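Long-range contact in structural protein VP1 (Trichodysplasia spinulosa-associated polyomavirus, PDB 4U60), which forms the pentameric building block of the viral capsid and binds sialylated glycans such as the GM1 oligosaccharide: residues G122-A134 against G205-L217. Sequence-based numbering, arbitrary orientation. Where two conformers were deposited one is given.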
loop_
_atom_site.group_PDB
_atom_site.type_symbol
_atom_site.label_atom_id
_atom_site.label_comp_id
_atom_site.label_asym_id
_atom_site.label_seq_id
_atom_site.Cartn_x
_atom_site.Cartn_y
_atom_site.Cartn_z
ATOM N N GLY C 122 17.339 -0.539 -21.218
ATOM C CA GLY C 122 16.600 -1.744 -21.604
ATOM C C GLY C 122 15.476 -1.938 -20.591
ATOM O O GLY C 122 15.626 -1.617 -19.401
ATOM N N PHE C 123 14.346 -2.437 -21.059
ATOM C CA PHE C 123 13.227 -2.701 -20.150
ATOM C C PHE C 123 13.686 -3.703 -19.109
ATOM O O PHE C 123 14.207 -4.763 -19.462
ATOM C CB PHE C 123 12.063 -3.320 -20.900
ATOM C CG PHE C 123 11.313 -2.392 -21.809
ATOM C CD1 PHE C 123 11.691 -1.080 -22.070
ATOM C CD2 PHE C 123 10.195 -2.895 -22.453
ATOM C CE1 PHE C 123 10.951 -0.293 -22.958
ATOM C CE2 PHE C 123 9.467 -2.122 -23.329
ATOM C CZ PHE C 123 9.835 -0.821 -23.579
ATOM N N PRO C 124 13.469 -3.419 -17.827
ATOM C CA PRO C 124 13.744 -4.440 -16.833
ATOM C C PRO C 124 12.678 -5.540 -16.888
ATOM O O PRO C 124 11.617 -5.382 -17.553
ATOM C CB PRO C 124 13.686 -3.672 -15.525
ATOM C CG PRO C 124 12.673 -2.631 -15.791
ATOM C CD PRO C 124 12.882 -2.216 -17.231
ATOM N N VAL C 125 12.973 -6.657 -16.238
ATOM C CA VAL C 125 11.973 -7.712 -16.125
ATOM C C VAL C 125 10.822 -7.134 -15.318
ATOM O O VAL C 125 11.026 -6.602 -14.228
ATOM C CB VAL C 125 12.550 -8.950 -15.428
ATOM C CG1 VAL C 125 11.450 -9.910 -15.011
ATOM C CG2 VAL C 125 13.556 -9.647 -16.325
ATOM N N GLU C 126 9.618 -7.206 -15.865
ATOM C CA GLU C 126 8.490 -6.470 -15.300
ATOM C C GLU C 126 7.170 -7.118 -15.730
ATOM O O GLU C 126 7.133 -7.905 -16.684
ATOM C CB GLU C 126 8.561 -4.991 -15.692
ATOM C CG GLU C 126 8.425 -4.759 -17.190
ATOM C CD GLU C 126 8.637 -3.336 -17.630
ATOM O OE1 GLU C 126 8.991 -2.475 -16.805
ATOM O OE2 GLU C 126 8.395 -3.062 -18.825
ATOM N N GLY C 127 6.096 -6.769 -15.025
ATOM C CA GLY C 127 4.785 -7.317 -15.272
ATOM C C GLY C 127 4.337 -8.282 -14.192
ATOM O O GLY C 127 4.690 -8.179 -13.015
ATOM N N MET C 128 3.554 -9.252 -14.624
ATOM C CA MET C 128 2.905 -10.183 -13.728
ATOM C C MET C 128 3.854 -10.804 -12.694
ATOM O O MET C 128 4.920 -11.315 -13.057
ATOM C CB MET C 128 2.324 -11.312 -14.584
ATOM C CG MET C 128 1.538 -12.292 -13.783
ATOM S SD MET C 128 1.281 -13.829 -14.690
ATOM C CE MET C 128 0.375 -13.243 -16.089
ATOM N N ASN C 129 3.441 -10.769 -11.419
ATOM C CA ASN C 129 4.124 -11.468 -10.343
ATOM C C ASN C 129 3.195 -12.491 -9.740
ATOM O O ASN C 129 1.999 -12.226 -9.565
ATOM C CB ASN C 129 4.640 -10.520 -9.256
ATOM C CG ASN C 129 6.069 -10.070 -9.512
ATOM O OD1 ASN C 129 6.986 -10.427 -8.757
ATOM N ND2 ASN C 129 6.277 -9.360 -10.624
ATOM N N PHE C 130 3.746 -13.658 -9.446
ATOM C CA PHE C 130 2.996 -14.746 -8.812
ATOM C C PHE C 130 3.941 -15.430 -7.861
ATOM O O PHE C 130 4.996 -15.906 -8.278
ATOM C CB PHE C 130 2.418 -15.713 -9.855
ATOM C CG PHE C 130 1.738 -16.923 -9.275
ATOM C CD1 PHE C 130 0.509 -16.810 -8.648
ATOM C CD2 PHE C 130 2.325 -18.173 -9.358
ATOM C CE1 PHE C 130 -0.115 -17.946 -8.123
ATOM C CE2 PHE C 130 1.702 -19.298 -8.835
ATOM C CZ PHE C 130 0.490 -19.176 -8.218
ATOM N N HIS C 131 3.581 -15.464 -6.581
ATOM C CA HIS C 131 4.438 -16.011 -5.534
ATOM C C HIS C 131 3.632 -16.874 -4.618
ATOM O O HIS C 131 2.660 -16.412 -4.024
ATOM C CB HIS C 131 5.121 -14.893 -4.733
ATOM C CG HIS C 131 5.936 -14.015 -5.605
ATOM N ND1 HIS C 131 7.195 -14.379 -6.010
ATOM C CD2 HIS C 131 5.650 -12.865 -6.249
ATOM C CE1 HIS C 131 7.668 -13.475 -6.848
ATOM N NE2 HIS C 131 6.749 -12.544 -7.005
ATOM N N MET C 132 4.034 -18.136 -4.517
ATOM C CA MET C 132 3.398 -18.985 -3.548
ATOM C C MET C 132 4.376 -20.011 -3.023
ATOM O O MET C 132 5.379 -20.347 -3.656
ATOM C CB MET C 132 2.154 -19.642 -4.129
ATOM C CG MET C 132 2.450 -20.705 -5.161
ATOM S SD MET C 132 2.838 -22.340 -4.470
ATOM C CE MET C 132 1.297 -22.906 -3.763
ATOM N N PHE C 133 4.131 -20.425 -1.790
ATOM C CA PHE C 133 4.876 -21.553 -1.249
ATOM C C PHE C 133 3.943 -22.352 -0.350
ATOM O O PHE C 133 2.909 -21.865 0.113
ATOM C CB PHE C 133 6.162 -21.149 -0.511
ATOM C CG PHE C 133 5.935 -20.461 0.804
ATOM C CD1 PHE C 133 5.734 -19.090 0.858
ATOM C CD2 PHE C 133 5.924 -21.184 1.976
ATOM C CE1 PHE C 133 5.530 -18.439 2.063
ATOM C CE2 PHE C 133 5.707 -20.524 3.191
ATOM C CZ PHE C 133 5.512 -19.157 3.223
ATOM N N ALA C 134 4.305 -23.613 -0.165
ATOM C CA ALA C 134 3.548 -24.513 0.673
ATOM C C ALA C 134 4.511 -25.466 1.359
ATOM O O ALA C 134 5.527 -25.888 0.773
ATOM C CB ALA C 134 2.540 -25.280 -0.148
ATOM N N GLY C 205 -0.066 -17.576 -0.900
ATOM C CA GLY C 205 0.156 -17.125 -2.264
ATOM C C GLY C 205 -0.337 -15.715 -2.525
ATOM O O GLY C 205 -1.203 -15.191 -1.814
ATOM N N SER C 206 0.250 -15.095 -3.558
ATOM C CA SER C 206 -0.156 -13.790 -4.030
ATOM C C SER C 206 0.010 -13.684 -5.538
ATOM O O SER C 206 0.846 -14.354 -6.137
ATOM C CB SER C 206 0.657 -12.681 -3.369
ATOM O OG SER C 206 2.016 -12.813 -3.680
ATOM N N TYR C 207 -0.783 -12.804 -6.126
ATOM C CA TYR C 207 -0.731 -12.538 -7.555
ATOM C C TYR C 207 -0.899 -11.040 -7.749
ATOM O O TYR C 207 -1.829 -10.433 -7.190
ATOM C CB TYR C 207 -1.863 -13.268 -8.261
ATOM C CG TYR C 207 -2.022 -12.968 -9.728
ATOM C CD1 TYR C 207 -2.836 -11.916 -10.161
ATOM C CD2 TYR C 207 -1.398 -13.756 -10.689
ATOM C CE1 TYR C 207 -3.006 -11.646 -11.518
ATOM C CE2 TYR C 207 -1.559 -13.494 -12.045
ATOM C CZ TYR C 207 -2.373 -12.440 -12.451
ATOM O OH TYR C 207 -2.555 -12.212 -13.808
ATOM N N THR C 208 0.004 -10.426 -8.518
ATOM C CA THR C 208 -0.175 -9.063 -8.986
ATOM C C THR C 208 -0.082 -9.104 -10.502
ATOM O O THR C 208 0.937 -9.532 -11.041
ATOM C CB THR C 208 0.927 -8.146 -8.459
ATOM O OG1 THR C 208 0.873 -8.116 -7.031
ATOM C CG2 THR C 208 0.796 -6.758 -9.013
ATOM N N GLY C 209 -1.145 -8.703 -11.192
ATOM C CA GLY C 209 -1.228 -8.866 -12.632
ATOM C C GLY C 209 -0.881 -7.620 -13.412
ATOM O O GLY C 209 -0.011 -6.834 -13.011
ATOM N N GLY C 210 -1.585 -7.430 -14.524
ATOM C CA GLY C 210 -1.346 -6.312 -15.399
ATOM C C GLY C 210 -0.236 -6.579 -16.389
ATOM O O GLY C 210 0.356 -7.655 -16.373
ATOM N N GLN C 211 0.041 -5.597 -17.250
ATOM C CA GLN C 211 0.935 -5.827 -18.404
ATOM C C GLN C 211 2.429 -5.614 -18.152
ATOM O O GLN C 211 3.261 -6.507 -18.457
ATOM C CB GLN C 211 0.489 -4.937 -19.572
ATOM C CG GLN C 211 -0.795 -5.422 -20.209
ATOM C CD GLN C 211 -1.320 -4.505 -21.301
ATOM O OE1 GLN C 211 -0.556 -3.938 -22.091
ATOM N NE2 GLN C 211 -2.625 -4.318 -21.327
ATOM N N SER C 212 2.744 -4.427 -17.632
ATOM C CA SER C 212 4.122 -3.977 -17.392
ATOM C C SER C 212 4.326 -3.527 -15.946
ATOM O O SER C 212 5.239 -2.746 -15.644
ATOM C CB SER C 212 4.458 -2.811 -18.320
ATOM O OG SER C 212 4.205 -3.142 -19.674
ATOM N N THR C 213 3.503 -4.057 -15.059
ATOM C CA THR C 213 3.487 -3.683 -13.657
ATOM C C THR C 213 4.838 -3.795 -12.983
ATOM O O THR C 213 5.554 -4.786 -13.164
ATOM C CB THR C 213 2.489 -4.598 -12.935
ATOM O OG1 THR C 213 1.317 -4.676 -13.758
ATOM C CG2 THR C 213 2.161 -4.063 -11.553
ATOM N N PRO C 214 5.191 -2.795 -12.153
ATOM C CA PRO C 214 6.434 -2.926 -11.412
ATOM C C PRO C 214 6.415 -4.136 -10.472
ATOM O O PRO C 214 5.481 -4.287 -9.681
ATOM C CB PRO C 214 6.518 -1.624 -10.605
ATOM C CG PRO C 214 5.697 -0.665 -11.361
ATOM C CD PRO C 214 4.590 -1.459 -12.000
ATOM N N PRO C 215 7.423 -5.006 -10.560
ATOM C CA PRO C 215 7.584 -6.001 -9.512
ATOM C C PRO C 215 7.904 -5.351 -8.179
ATOM O O PRO C 215 8.700 -4.418 -8.131
ATOM C CB PRO C 215 8.787 -6.860 -10.004
ATOM C CG PRO C 215 8.843 -6.584 -11.480
ATOM C CD PRO C 215 8.433 -5.155 -11.628
ATOM N N VAL C 216 7.227 -5.806 -7.124
ATOM C CA VAL C 216 7.500 -5.317 -5.769
ATOM C C VAL C 216 7.902 -6.523 -4.942
ATOM O O VAL C 216 7.086 -7.432 -4.727
ATOM C CB VAL C 216 6.265 -4.619 -5.177
ATOM C CG1 VAL C 216 6.552 -4.197 -3.747
ATOM C CG2 VAL C 216 5.885 -3.407 -6.019
ATOM N N LEU C 217 9.166 -6.568 -4.529
ATOM C CA LEU C 217 9.754 -7.755 -3.941
ATOM C C LEU C 217 10.542 -7.379 -2.706
ATOM O O LEU C 217 11.077 -6.253 -2.609
ATOM C CB LEU C 217 10.670 -8.465 -4.958
ATOM C CG LEU C 217 10.032 -8.952 -6.266
ATOM C CD1 LEU C 217 11.065 -9.246 -7.355
ATOM C CD2 LEU C 217 9.203 -10.191 -6.041
HETATM O O HOH W 1 5.976 -6.898 -19.109
HETATM O O HOH W 2 6.803 -4.564 -20.339
HETATM O O HOH W 3 6.915 -0.440 -16.241
HETATM O O HOH W 4 4.041 -6.910 -10.400
HETATM O O HOH W 5 2.506 -8.978 -17.277
#
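The carbonyl oxygen of Q211 is gripped by two waters: one, 2.8 Å from Q211 O, also donates to E126 O, while the other ties Q211 O to G210 O and accepts from M128 N. Beside them G127 N donates directly to T213 O (2.8 Å). E126 reaches along S212 without bonding it directly; one water joins OE1 to S212 O, another joins OE2 to S212 OG, and OE2 also accepts from Q211 NE2 of one neighbouring subunit. Beyond this turn, strands 129-136 and 201-208 pair antiparallel in the jelly-roll sheet of the VP1 pentamer, N129 with T208 and H131 with S206 forming the hydrogen-bonded pairs. Residues 205-208 also pair with a strand of the other neighbouring subunit, carrying the sheet across the interface. On one face H131 NE2 meets an in-plane lone pair of N129 OD1 (2.8 Å, 174° at the hydrogen), while ND1 hydrogen-bonds to D248 OD1, holding the ring at both nitrogens. L217 CD2 lies 3.5 Å from both N129 OD1 and H131 NE2. N129 ND2 donates to G127 O, in its amide plane, and P215 CB packs against the same nitrogen. On the other face F130 CD1 approaches the edge of the Y207 ring at CD2 (4.1 Å). Just before the strand M128, with CG anti to its N (chi1 -176°), packs CG 3.7 Å from Y207 CE2; its SD makes an oblique Met-aromatic contact, 5.1 Å from the Y207 ring centroid.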